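Side-chain contacts in phosphotriesterase homology protein (Escherichia coli, PDB 1BF6), which catalyses the hydrolysis of phosphorylated glyceryl acetates and also cleaves aromatic acetates and propionates, using two zinc ions per subunit: residues Thr5-Ala10 and Phe273-Val278; Ile16-Phe21 and Asp85-Glu90; Met163-Leu168 and Leu192-Lys197. One frame throughout, in Å; residues are numbered along the deposited sequence.

Contact 1: Thr5-Ala10 and Phe273-Val278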
ATOM      1  N   THR A   5     -13.939   6.653  11.205  1.00 12.15           N
ATOM      2  CA  THR A   5     -13.681   7.445  12.407  1.00 13.89           C
ATOM      3  C   THR A   5     -12.258   7.240  12.937  1.00 15.46           C
ATOM      4  O   THR A   5     -11.780   8.022  13.763  1.00 17.49           O
ATOM      5  CB  THR A   5     -14.690   7.138  13.539  1.00 13.99           C
ATOM      6  OG1 THR A   5     -14.416   5.852  14.104  1.00 14.60           O
ATOM      7  CG2 THR A   5     -16.123   7.165  13.007  1.00 15.64           C
ATOM      8  N   GLY A   6     -11.577   6.201  12.458  1.00 13.62           N
ATOM      9  CA  GLY A   6     -10.218   5.942  12.915  1.00 12.44           C
ATOM     10  C   GLY A   6      -9.156   6.118  11.846  1.00 11.55           C
ATOM     11  O   GLY A   6      -9.475   6.380  10.686  1.00 11.04           O
ATOM     12  N   TYR A   7      -7.890   5.959  12.231  1.00  8.71           N
ATOM     13  CA  TYR A   7      -6.767   6.089  11.311  1.00  8.51           C
ATOM     14  C   TYR A   7      -6.629   4.871  10.395  1.00  7.14           C
ATOM     15  O   TYR A   7      -7.065   3.764  10.734  1.00  8.54           O
ATOM     16  CB  TYR A   7      -5.461   6.261  12.085  1.00  9.86           C
ATOM     17  CG  TYR A   7      -5.341   7.555  12.867  1.00 10.88           C
ATOM     18  CD1 TYR A   7      -5.862   8.754  12.367  1.00 10.53           C
ATOM     19  CD2 TYR A   7      -4.636   7.594  14.068  1.00 11.20           C
ATOM     20  CE1 TYR A   7      -5.673   9.954  13.040  1.00 12.68           C
ATOM     21  CE2 TYR A   7      -4.444   8.784  14.748  1.00 12.19           C
ATOM     22  CZ  TYR A   7      -4.961   9.960  14.230  1.00 12.04           C
ATOM     23  OH  TYR A   7      -4.771  11.140  14.901  1.00 13.54           O
ATOM     24  N   THR A   8      -5.970   5.084   9.260  1.00  7.89           N
ATOM     25  CA  THR A   8      -5.749   4.029   8.278  1.00  6.63           C
ATOM     26  C   THR A   8      -4.289   4.014   7.819  1.00  5.80           C
ATOM     27  O   THR A   8      -3.734   5.060   7.455  1.00  6.35           O
ATOM     28  CB  THR A   8      -6.657   4.242   7.013  1.00  6.10           C
ATOM     29  OG1 THR A   8      -8.037   4.162   7.379  0.50  2.00           O
ATOM     30  CG2 THR A   8      -6.348   3.195   5.938  0.50  2.38           C
ATOM     31  N   LEU A   9      -3.656   2.838   7.887  1.00  7.90           N
ATOM     32  CA  LEU A   9      -2.280   2.661   7.402  1.00  6.08           C
ATOM     33  C   LEU A   9      -2.533   2.220   5.952  1.00  6.20           C
ATOM     34  O   LEU A   9      -3.067   1.145   5.712  1.00  7.18           O
ATOM     35  CB  LEU A   9      -1.551   1.574   8.199  1.00 10.31           C
ATOM     36  CG  LEU A   9      -0.718   2.068   9.396  1.00 13.40           C
ATOM     37  CD1 LEU A   9      -1.540   2.940  10.325  1.00 14.67           C
ATOM     38  CD2 LEU A   9      -0.121   0.881  10.140  1.00 14.28           C
ATOM     39  N   ALA A  10      -2.167   3.086   5.015  1.00  4.88           N
ATOM     40  CA  ALA A  10      -2.429   2.890   3.585  1.00  6.87           C
ATOM     41  C   ALA A  10      -1.680   1.799   2.822  1.00  9.24           C
ATOM     42  O   ALA A  10      -2.063   1.473   1.697  1.00  6.07           O
ATOM     43  CB  ALA A  10      -2.260   4.225   2.858  1.00  4.37           C
ATOM     44  N   PHE A 273       3.658  20.430  12.224  1.00 13.11           N
ATOM     45  CA  PHE A 273       2.341  19.985  11.759  1.00 10.50           C
ATOM     46  C   PHE A 273       1.312  19.976  12.879  1.00  9.52           C
ATOM     47  O   PHE A 273       1.573  19.457  13.965  1.00  8.32           O
ATOM     48  CB  PHE A 273       2.411  18.560  11.188  1.00 12.29           C
ATOM     49  CG  PHE A 273       2.730  18.480   9.713  1.00 11.92           C
ATOM     50  CD1 PHE A 273       3.830  19.134   9.175  1.00 11.79           C
ATOM     51  CD2 PHE A 273       1.954  17.673   8.875  1.00 13.61           C
ATOM     52  CE1 PHE A 273       4.166  18.983   7.813  1.00 14.72           C
ATOM     53  CE2 PHE A 273       2.274  17.516   7.516  1.00 11.13           C
ATOM     54  CZ  PHE A 273       3.383  18.171   6.985  1.00 10.83           C
ATOM     55  N   SER A 274       0.118  20.496  12.595  1.00  8.91           N
ATOM     56  CA  SER A 274      -0.972  20.503  13.567  1.00  7.09           C
ATOM     57  C   SER A 274      -1.570  19.107  13.563  1.00  7.21           C
ATOM     58  O   SER A 274      -1.319  18.322  12.635  1.00  7.70           O
ATOM     59  CB  SER A 274      -2.055  21.530  13.176  1.00  6.75           C
ATOM     60  OG  SER A 274      -2.829  21.096  12.062  1.00  7.57           O
ATOM     61  N   GLN A 275      -2.340  18.777  14.590  1.00  6.49           N
ATOM     62  CA  GLN A 275      -2.963  17.464  14.648  1.00  7.22           C
ATOM     63  C   GLN A 275      -4.014  17.319  13.534  1.00  8.96           C
ATOM     64  O   GLN A 275      -4.288  16.203  13.083  1.00 11.42           O
ATOM     65  CB  GLN A 275      -3.589  17.214  16.016  1.00  6.48           C
ATOM     66  CG  GLN A 275      -4.085  15.792  16.237  1.00  9.85           C
ATOM     67  CD  GLN A 275      -3.001  14.741  16.052  1.00 11.28           C
ATOM     68  OE1 GLN A 275      -1.931  14.822  16.640  1.00 10.61           O
ATOM     69  NE2 GLN A 275      -3.281  13.750  15.226  1.00 17.43           N
ATOM     70  N   ALA A 276      -4.586  18.444  13.105  1.00  8.34           N
ATOM     71  CA  ALA A 276      -5.578  18.459  12.028  1.00  8.90           C
ATOM     72  C   ALA A 276      -4.873  18.071  10.728  1.00  9.00           C
ATOM     73  O   ALA A 276      -5.432  17.328   9.929  1.00  8.78           O
ATOM     74  CB  ALA A 276      -6.197  19.845  11.891  1.00 10.66           C
ATOM     75  N   ASP A 277      -3.672  18.615  10.508  1.00  9.31           N
ATOM     76  CA  ASP A 277      -2.859  18.298   9.319  1.00 11.36           C
ATOM     77  C   ASP A 277      -2.622  16.778   9.300  1.00 11.81           C
ATOM     78  O   ASP A 277      -2.746  16.124   8.262  1.00 10.54           O
ATOM     79  CB  ASP A 277      -1.475  18.971   9.372  1.00 11.75           C
ATOM     80  CG  ASP A 277      -1.513  20.477   9.149  1.00 14.13           C
ATOM     81  OD1 ASP A 277      -2.396  20.989   8.428  1.00 10.49           O
ATOM     82  OD2 ASP A 277      -0.611  21.155   9.694  1.00 14.21           O
ATOM     83  N   VAL A 278      -2.254  16.232  10.457  1.00 10.40           N
ATOM     84  CA  VAL A 278      -2.004  14.801  10.595  1.00  9.89           C
ATOM     85  C   VAL A 278      -3.270  13.998  10.273  1.00 11.65           C
ATOM     86  O   VAL A 278      -3.224  13.034   9.508  1.00  9.64           O
ATOM     87  CB  VAL A 278      -1.533  14.451  12.046  1.00  9.46           C
ATOM     88  CG1 VAL A 278      -1.470  12.928  12.250  1.00 10.79           C
ATOM     89  CG2 VAL A 278      -0.182  15.101  12.343  1.00  8.54           C
TER
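Tyr7 and Gln275 carry the contact, their side chains crossing obliquely with the phenol oxygen beside the amide nitrogen. Tyr7 OH lies 3.0 Å from Gln275 NE2, but the angle is too poor for a hydrogen bond; the ring and amide planes are 38° apart. Gln275 gets there by a folded chain: CG stands anti to the backbone N (chi1 -171°), and a bend at chi2 swings the amide toward the strand. The close approach is consistent with a shared partner, since Asp279 OD1 is hydrogen-bonded to both Tyr7 OH and Gln275 NE2, while Gln275 OE1 bonds to Arg269 NH1, which helps fix the amide's rotation.

The polar bonds inside 273-278 shape the helix start. Asp277 N gives a bond of 3.0 Å to Ser274 OG, and Ser274 N returns one of 3.1 Å to Asp277 OD2, which it meets from above the carboxylate plane. Asp277 OD2 also makes a salt bridge with Arg229.

Ser274 and Asp277 thus form a capping box at the N-terminus of helix 275-289. The contact joins this last helix of the TIM-barrel fold to the first strand, 7-12, next to Asp279 and Arg283 of the β-D-glucose site.

Contact 2: Ile16-Phe21 and Asp85-Glu90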
ATOM      1  N   ILE A  16       2.669 -12.000   4.404  1.00 11.21           N
ATOM      2  CA  ILE A  16       3.344 -12.015   3.122  1.00 13.04           C
ATOM      3  C   ILE A  16       4.447 -13.050   3.214  1.00 13.60           C
ATOM      4  O   ILE A  16       5.012 -13.272   4.291  1.00 12.92           O
ATOM      5  CB  ILE A  16       3.928 -10.623   2.755  1.00 11.80           C
ATOM      6  CG1 ILE A  16       4.633 -10.689   1.402  1.00  9.71           C
ATOM      7  CG2 ILE A  16       4.870 -10.112   3.852  1.00 13.27           C
ATOM      8  CD1 ILE A  16       5.069  -9.348   0.861  1.00 11.60           C
ATOM      9  N   ASP A  17       4.703 -13.729   2.100  1.00 14.48           N
ATOM     10  CA  ASP A  17       5.742 -14.746   2.056  1.00 14.61           C
ATOM     11  C   ASP A  17       6.516 -14.702   0.746  1.00 15.18           C
ATOM     12  O   ASP A  17       6.094 -15.291  -0.252  1.00 17.11           O
ATOM     13  CB  ASP A  17       5.144 -16.146   2.270  1.00 14.42           C
ATOM     14  CG  ASP A  17       6.215 -17.235   2.453  1.00 17.67           C
ATOM     15  OD1 ASP A  17       7.420 -16.931   2.361  1.00 18.22           O
ATOM     16  OD2 ASP A  17       5.845 -18.402   2.702  1.00 18.15           O
ATOM     17  N   LEU A  18       7.633 -13.979   0.758  1.00 15.49           N
ATOM     18  CA  LEU A  18       8.520 -13.874  -0.395  1.00 15.72           C
ATOM     19  C   LEU A  18       9.809 -14.645  -0.067  1.00 17.56           C
ATOM     20  O   LEU A  18      10.856 -14.422  -0.689  1.00 16.72           O
ATOM     21  CB  LEU A  18       8.869 -12.412  -0.691  1.00 17.10           C
ATOM     22  CG  LEU A  18       7.734 -11.458  -1.070  1.00 17.83           C
ATOM     23  CD1 LEU A  18       8.333 -10.165  -1.589  1.00 18.09           C
ATOM     24  CD2 LEU A  18       6.842 -12.094  -2.128  1.00 17.56           C
ATOM     25  N   SER A  19       9.719 -15.559   0.900  1.00 17.96           N
ATOM     26  CA  SER A  19      10.881 -16.326   1.326  1.00 19.85           C
ATOM     27  C   SER A  19      11.405 -17.285   0.268  1.00 22.50           C
ATOM     28  O   SER A  19      12.607 -17.543   0.217  1.00 22.01           O
ATOM     29  CB  SER A  19      10.612 -17.061   2.644  1.00 17.96           C
ATOM     30  OG  SER A  19       9.646 -18.089   2.507  1.00 16.99           O
ATOM     31  N   GLY A  20      10.509 -17.806  -0.572  1.00 23.00           N
ATOM     32  CA  GLY A  20      10.907 -18.727  -1.626  1.00 24.08           C
ATOM     33  C   GLY A  20      11.745 -18.071  -2.712  1.00 25.32           C
ATOM     34  O   GLY A  20      12.614 -18.702  -3.303  1.00 26.38           O
ATOM     35  N   PHE A  21      11.477 -16.796  -2.979  1.00 28.11           N
ATOM     36  CA  PHE A  21      12.206 -16.034  -3.996  1.00 29.88           C
ATOM     37  C   PHE A  21      13.566 -15.594  -3.473  1.00 30.42           C
ATOM     38  O   PHE A  21      14.527 -15.450  -4.231  1.00 28.91           O
ATOM     39  CB  PHE A  21      11.431 -14.757  -4.380  1.00 30.90           C
ATOM     40  CG  PHE A  21      10.051 -15.005  -4.936  1.00 30.69           C
ATOM     41  CD1 PHE A  21       8.959 -15.147  -4.087  1.00 30.24           C
ATOM     42  CD2 PHE A  21       9.840 -15.047  -6.311  1.00 30.62           C
ATOM     43  CE1 PHE A  21       7.672 -15.325  -4.598  1.00 32.05           C
ATOM     44  CE2 PHE A  21       8.556 -15.224  -6.833  1.00 32.20           C
ATOM     45  CZ  PHE A  21       7.471 -15.363  -5.976  1.00 30.77           C
ATOM     46  N   ASP A  85       7.764  -7.616 -12.283  1.00  8.43           N
ATOM     47  CA  ASP A  85       8.412  -8.538 -13.211  1.00  9.27           C
ATOM     48  C   ASP A  85       9.165  -9.726 -12.625  1.00  9.53           C
ATOM     49  O   ASP A  85       8.835 -10.881 -12.917  1.00  8.10           O
ATOM     50  CB  ASP A  85       9.297  -7.786 -14.191  1.00  8.78           C
ATOM     51  CG  ASP A  85       9.510  -8.564 -15.461  1.00 12.99           C
ATOM     52  OD1 ASP A  85       8.626  -8.511 -16.348  1.00 14.07           O
ATOM     53  OD2 ASP A  85      10.525  -9.284 -15.551  1.00 15.07           O
ATOM     54  N   ALA A  86      10.118  -9.442 -11.741  1.00  9.50           N
ATOM     55  CA  ALA A  86      10.927 -10.489 -11.127  1.00 11.52           C
ATOM     56  C   ALA A  86      10.161 -11.507 -10.284  1.00 12.09           C
ATOM     57  O   ALA A  86      10.620 -12.635 -10.116  1.00 12.97           O
ATOM     58  CB  ALA A  86      12.053  -9.861 -10.318  1.00 11.93           C
ATOM     59  N   PHE A  87       8.977 -11.129  -9.793  1.00 11.70           N
ATOM     60  CA  PHE A  87       8.170 -12.012  -8.955  1.00 11.31           C
ATOM     61  C   PHE A  87       6.943 -12.642  -9.628  1.00 10.69           C
ATOM     62  O   PHE A  87       6.229 -13.427  -8.997  1.00 11.80           O
ATOM     63  CB  PHE A  87       7.716 -11.273  -7.685  1.00 12.77           C
ATOM     64  CG  PHE A  87       8.846 -10.801  -6.806  1.00 12.49           C
ATOM     65  CD1 PHE A  87       9.660  -9.741  -7.194  1.00 13.66           C
ATOM     66  CD2 PHE A  87       9.089 -11.415  -5.584  1.00 16.08           C
ATOM     67  CE1 PHE A  87      10.704  -9.298  -6.379  1.00 13.95           C
ATOM     68  CE2 PHE A  87      10.134 -10.980  -4.756  1.00 14.93           C
ATOM     69  CZ  PHE A  87      10.937  -9.924  -5.157  1.00 14.40           C
ATOM     70  N   PHE A  88       6.696 -12.320 -10.896  1.00 10.69           N
ATOM     71  CA  PHE A  88       5.521 -12.865 -11.596  1.00 12.63           C
ATOM     72  C   PHE A  88       5.540 -14.379 -11.829  1.00 12.77           C
ATOM     73  O   PHE A  88       6.590 -14.950 -12.142  1.00 13.01           O
ATOM     74  CB  PHE A  88       5.366 -12.249 -12.997  1.00 10.19           C
ATOM     75  CG  PHE A  88       4.946 -10.803 -13.025  1.00  8.89           C
ATOM     76  CD1 PHE A  88       4.103 -10.264 -12.044  1.00 10.26           C
ATOM     77  CD2 PHE A  88       5.365  -9.984 -14.078  1.00  9.16           C
ATOM     78  CE1 PHE A  88       3.685  -8.925 -12.122  1.00  6.88           C
ATOM     79  CE2 PHE A  88       4.957  -8.653 -14.167  1.00  7.51           C
ATOM     80  CZ  PHE A  88       4.112  -8.119 -13.185  1.00  7.79           C
ATOM     81  N   PRO A  89       4.387 -15.050 -11.647  1.00 13.66           N
ATOM     82  CA  PRO A  89       4.345 -16.497 -11.897  1.00 14.44           C
ATOM     83  C   PRO A  89       4.449 -16.598 -13.434  1.00 15.41           C
ATOM     84  O   PRO A  89       4.254 -15.597 -14.141  1.00 13.75           O
ATOM     85  CB  PRO A  89       2.933 -16.890 -11.447  1.00 13.84           C
ATOM     86  CG  PRO A  89       2.584 -15.854 -10.428  1.00 15.00           C
ATOM     87  CD  PRO A  89       3.139 -14.586 -11.008  1.00 12.96           C
ATOM     88  N   GLU A  90       4.756 -17.786 -13.948  1.00 16.06           N
ATOM     89  CA  GLU A  90       4.883 -18.001 -15.395  1.00 16.42           C
ATOM     90  C   GLU A  90       3.637 -17.596 -16.181  1.00 13.07           C
ATOM     91  O   GLU A  90       3.737 -17.023 -17.264  1.00 11.59           O
ATOM     92  CB  GLU A  90       5.175 -19.483 -15.688  1.00 19.88           C
ATOM     93  CG  GLU A  90       6.420 -20.051 -14.991  1.00 27.52           C
ATOM     94  CD  GLU A  90       7.731 -19.494 -15.541  1.00 32.29           C
ATOM     95  OE1 GLU A  90       7.698 -18.751 -16.553  1.00 33.68           O
ATOM     96  OE2 GLU A  90       8.802 -19.815 -14.963  1.00 35.32           O
TER
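The backbones come closest at Phe21 and Phe87, whose CA atoms are 7.6 Å apart, where the short helix 19-22 faces the 3-10 turn 85-87. Leu18 and Phe21 both close on the ring of Phe87, whose CG is anti to the carbonyl carbon (chi1 -61°), turning the ring toward helix 19-22. Phe87 CD2 sits over the centre of one face of the Phe21 ring, 3.8 Å from Phe21 CG. The two planes are inclined at 44°, an oblique aromatic pair. Farther along the Phe21 ring, CE2 lies 3.7 Å from Phe87 O. Leu18 adds a methyl: its CD1 is 3.7 Å from Phe87 CE2, the two side chains crossing at about a right angle. With only an alanine here in place of Phe87, one face of the Phe21 ring and the Leu18 methyls would probably lose their apolar partner. Ahead of the helix, Asp17 OD1 accepts from Ser19 N at 3.0 Å, an Asx turn. The contact joins the loop after strand 75-80 to the segment following strand 7-12. Strand 16-17 pairs antiparallel with 28-29, Phe87 also meets the ring of Tyr83, and Phe88 turns from the contact to pack on helix 134-150.

Contact 3: Met163-Leu168 and Leu192-Lys197. With SO4 (sulfate ion), chain E.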
ATOM      1  N   MET A 163       9.275   5.733 -11.941  1.00  9.44           N
ATOM      2  CA  MET A 163       8.189   5.406 -12.873  1.00  9.42           C
ATOM      3  C   MET A 163       6.747   5.741 -12.485  1.00 10.75           C
ATOM      4  O   MET A 163       5.818   5.336 -13.184  1.00 10.02           O
ATOM      5  CB  MET A 163       8.268   3.923 -13.288  1.00  8.63           C
ATOM      6  CG  MET A 163       9.673   3.454 -13.692  1.00  8.36           C
ATOM      7  SD  MET A 163      10.491   4.534 -14.852  1.00 14.98           S
ATOM      8  CE  MET A 163       9.630   4.067 -16.356  1.00 11.80           C
ATOM      9  N   GLY A 164       6.555   6.493 -11.399  1.00 10.00           N
ATOM     10  CA  GLY A 164       5.215   6.859 -10.980  1.00  9.05           C
ATOM     11  C   GLY A 164       4.426   7.599 -12.052  1.00  7.73           C
ATOM     12  O   GLY A 164       3.279   7.238 -12.325  1.00  9.29           O
ATOM     13  N   LEU A 165       5.028   8.609 -12.674  1.00  7.21           N
ATOM     14  CA  LEU A 165       4.336   9.369 -13.710  1.00  8.32           C
ATOM     15  C   LEU A 165       3.969   8.468 -14.901  1.00 10.22           C
ATOM     16  O   LEU A 165       2.874   8.596 -15.470  1.00  8.84           O
ATOM     17  CB  LEU A 165       5.172  10.572 -14.154  1.00  8.52           C
ATOM     18  CG  LEU A 165       5.269  11.714 -13.124  1.00  8.39           C
ATOM     19  CD1 LEU A 165       6.309  12.738 -13.570  1.00 10.50           C
ATOM     20  CD2 LEU A 165       3.901  12.370 -12.947  1.00  8.06           C
ATOM     21  N   GLU A 166       4.859   7.523 -15.221  1.00 10.79           N
ATOM     22  CA  GLU A 166       4.646   6.568 -16.314  1.00 11.13           C
ATOM     23  C   GLU A 166       3.480   5.635 -16.000  1.00 11.43           C
ATOM     24  O   GLU A 166       2.687   5.294 -16.892  1.00 11.29           O
ATOM     25  CB  GLU A 166       5.918   5.750 -16.578  1.00 11.67           C
ATOM     26  CG  GLU A 166       7.012   6.512 -17.331  1.00 12.68           C
ATOM     27  CD  GLU A 166       7.882   7.390 -16.445  1.00 14.99           C
ATOM     28  OE1 GLU A 166       7.690   7.421 -15.209  1.00 15.59           O
ATOM     29  OE2 GLU A 166       8.777   8.050 -16.998  1.00 16.62           O
ATOM     30  N   GLN A 167       3.365   5.233 -14.733  1.00  9.01           N
ATOM     31  CA  GLN A 167       2.268   4.371 -14.302  1.00  9.32           C
ATOM     32  C   GLN A 167       0.945   5.112 -14.489  1.00  9.51           C
ATOM     33  O   GLN A 167      -0.048   4.520 -14.903  1.00 10.20           O
ATOM     34  CB  GLN A 167       2.378   4.013 -12.816  1.00  8.95           C
ATOM     35  CG  GLN A 167       3.587   3.179 -12.411  1.00  8.74           C
ATOM     36  CD  GLN A 167       3.586   2.850 -10.923  1.00  8.99           C
ATOM     37  OE1 GLN A 167       2.834   3.436 -10.147  1.00  8.79           O
ATOM     38  NE2 GLN A 167       4.410   1.892 -10.528  1.00 10.11           N
ATOM     39  N   LEU A 168       0.927   6.394 -14.118  1.00  9.78           N
ATOM     40  CA  LEU A 168      -0.292   7.204 -14.218  1.00  8.81           C
ATOM     41  C   LEU A 168      -0.713   7.432 -15.666  1.00  9.49           C
ATOM     42  O   LEU A 168      -1.907   7.368 -15.976  1.00  8.08           O
ATOM     43  CB  LEU A 168      -0.118   8.544 -13.489  1.00  7.70           C
ATOM     44  CG  LEU A 168       0.085   8.468 -11.963  1.00  5.96           C
ATOM     45  CD1 LEU A 168       0.173   9.885 -11.403  1.00  7.09           C
ATOM     46  CD2 LEU A 168      -1.058   7.707 -11.314  1.00  5.79           C
ATOM     47  N   LEU A 192      10.351  15.381  -4.868  1.00 14.28           N
ATOM     48  CA  LEU A 192       9.336  16.437  -4.910  1.00 15.05           C
ATOM     49  C   LEU A 192       8.790  16.783  -6.294  1.00 13.86           C
ATOM     50  O   LEU A 192       7.578  16.866  -6.476  1.00 13.76           O
ATOM     51  CB  LEU A 192       9.829  17.707  -4.201  1.00 14.03           C
ATOM     52  CG  LEU A 192       8.737  18.713  -3.846  1.00 13.61           C
ATOM     53  CD1 LEU A 192       7.668  18.054  -2.981  1.00 11.92           C
ATOM     54  CD2 LEU A 192       9.356  19.896  -3.126  1.00 13.75           C
ATOM     55  N   ASP A 193       9.670  16.949  -7.275  1.00 16.73           N
ATOM     56  CA  ASP A 193       9.218  17.302  -8.619  1.00 19.49           C
ATOM     57  C   ASP A 193       8.195  16.320  -9.144  1.00 17.29           C
ATOM     58  O   ASP A 193       7.090  16.719  -9.509  1.00 17.03           O
ATOM     59  CB  ASP A 193      10.392  17.429  -9.582  1.00 23.20           C
ATOM     60  CG  ASP A 193      11.282  18.606  -9.244  1.00 30.48           C
ATOM     61  OD1 ASP A 193      10.745  19.675  -8.864  1.00 34.48           O
ATOM     62  OD2 ASP A 193      12.519  18.461  -9.346  1.00 35.16           O
ATOM     63  N   ASN A 194       8.536  15.035  -9.111  1.00 15.27           N
ATOM     64  CA  ASN A 194       7.623  14.003  -9.579  1.00 14.32           C
ATOM     65  C   ASN A 194       6.331  13.982  -8.765  1.00 13.51           C
ATOM     66  O   ASN A 194       5.252  13.834  -9.320  1.00 13.17           O
ATOM     67  CB  ASN A 194       8.275  12.623  -9.503  1.00 17.20           C
ATOM     68  CG  ASN A 194       9.312  12.379 -10.597  1.00 18.60           C
ATOM     69  OD1 ASN A 194      10.088  11.428 -10.500  1.00 21.02           O
ATOM     70  ND2 ASN A 194       9.332  13.223 -11.629  1.00 16.61           N
ATOM     71  N   ILE A 195       6.444  14.100  -7.443  1.00 10.36           N
ATOM     72  CA  ILE A 195       5.270  14.072  -6.579  1.00  9.90           C
ATOM     73  C   ILE A 195       4.290  15.200  -6.914  1.00  9.25           C
ATOM     74  O   ILE A 195       3.083  14.972  -6.975  1.00  9.77           O
ATOM     75  CB  ILE A 195       5.674  14.103  -5.069  1.00 10.59           C
ATOM     76  CG1 ILE A 195       6.277  12.757  -4.666  1.00  8.94           C
ATOM     77  CG2 ILE A 195       4.464  14.386  -4.178  1.00 10.14           C
ATOM     78  CD1 ILE A 195       6.805  12.736  -3.259  1.00  9.38           C
ATOM     79  N   LEU A 196       4.811  16.404  -7.144  1.00  8.73           N
ATOM     80  CA  LEU A 196       3.966  17.554  -7.472  1.00 11.00           C
ATOM     81  C   LEU A 196       3.232  17.317  -8.799  1.00 12.13           C
ATOM     82  O   LEU A 196       2.042  17.630  -8.933  1.00 12.41           O
ATOM     83  CB  LEU A 196       4.811  18.829  -7.541  1.00 10.75           C
ATOM     84  CG  LEU A 196       5.388  19.284  -6.196  1.00  9.13           C
ATOM     85  CD1 LEU A 196       6.307  20.464  -6.412  1.00  8.51           C
ATOM     86  CD2 LEU A 196       4.256  19.630  -5.240  1.00  8.72           C
ATOM     87  N   LYS A 197       3.933  16.706  -9.751  1.00 11.36           N
ATOM     88  CA  LYS A 197       3.352  16.396 -11.053  1.00 11.92           C
ATOM     89  C   LYS A 197       2.269  15.340 -10.916  1.00 10.78           C
ATOM     90  O   LYS A 197       1.182  15.484 -11.486  1.00 11.95           O
ATOM     91  CB  LYS A 197       4.442  15.955 -12.034  1.00 12.04           C
ATOM     92  CG  LYS A 197       5.361  17.109 -12.418  1.00 14.70           C
ATOM     93  CD  LYS A 197       6.514  16.689 -13.310  1.00 17.41           C
ATOM     94  CE  LYS A 197       7.402  17.879 -13.638  1.00 18.07           C
ATOM     95  NZ  LYS A 197       8.591  17.457 -14.431  1.00 20.26           N
TER
HETATM   96  S   SO4 E 294      12.190   8.504 -12.081  1.00 33.48           S
HETATM   97  O1  SO4 E 294      13.612   8.199 -12.222  1.00 35.11           O
HETATM   98  O2  SO4 E 294      11.358   7.429 -12.781  1.00 31.80           O
HETATM   99  O3  SO4 E 294      11.731   8.539 -10.597  1.00 33.28           O
HETATM  100  O4  SO4 E 294      11.923   9.893 -12.661  1.00 33.13           O
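Two helix starts face each other, helix 164-173 and helix 192-200, approaching most closely at Leu165 and Asn194, whose CA atoms are 7.0 Å apart. Leu165 bears most of the packing, and its two methyls divide the work. CD1 lies 3.6 Å from Asn194 ND2, beside the amide nitrogen, and is also near Lys197 CD. CD2 rests 3.7 Å from Lys197 CB, at the root of the lysine chain. With CG of Leu165 anti to its carbonyl carbon (chi1 -71°) and the chain carried on at chi2 170°, the forked end reaches between Asn194 and Lys197, one helical turn apart. Lys197 crosses Leu165 at about a right angle; it is extended beyond CG, which takes its ammonium end away from the first helix while the aliphatic part stays in contact.

In the TIM-barrel fold these are consecutive outer helices, separated in the chain by strand 181-183. Deeper in, Leu168 packs on Val181 and Val183 of that strand, and both leucines of 163-168 touch Met198 farther along the second helix.

A sulfate ion, probably from the crystallisation liquor, lies at the N-terminal end of helix 164-173, beside the side chain of Asn194. Met163, the N-cap residue, donates its backbone N to sulfate O2 at 2.8 Å, with an N-H...O angle of 163°, and Lys189 NZ binds the ion as well. Met163 SD comes within 3.7 Å of the same oxygen. Asn194 OD1 lies 3.2 Å from sulfate O4, a mere proximity of two acceptors and not a hydrogen bond; Asn194 OD1 accepts a weak hydrogen bond from Asn191 ND2.

Overall arrangement
Contact 1 nearly closes the chain on itself, pairing strand 7-12 with the final helix, 275-289, so both other contacts are nested in its loop; contact 2 closes before contact 3 opens. The centres of contacts 1 and 2 are about 33 Å apart, on opposite sides of the chain's centre, although strand 7-12 leads directly to strand 16-17. Contact 3 lies about 24 Å from contact 1 and 26 Å from contact 2, centre to centre, and none touches another. Contact 2 is the one near the metal centre, the Leu18 side chain coming within about 8 Å of a zinc ion, while contacts 1 and 3 are packing at the barrel's periphery, contact 1 beside the glucose-binding residues.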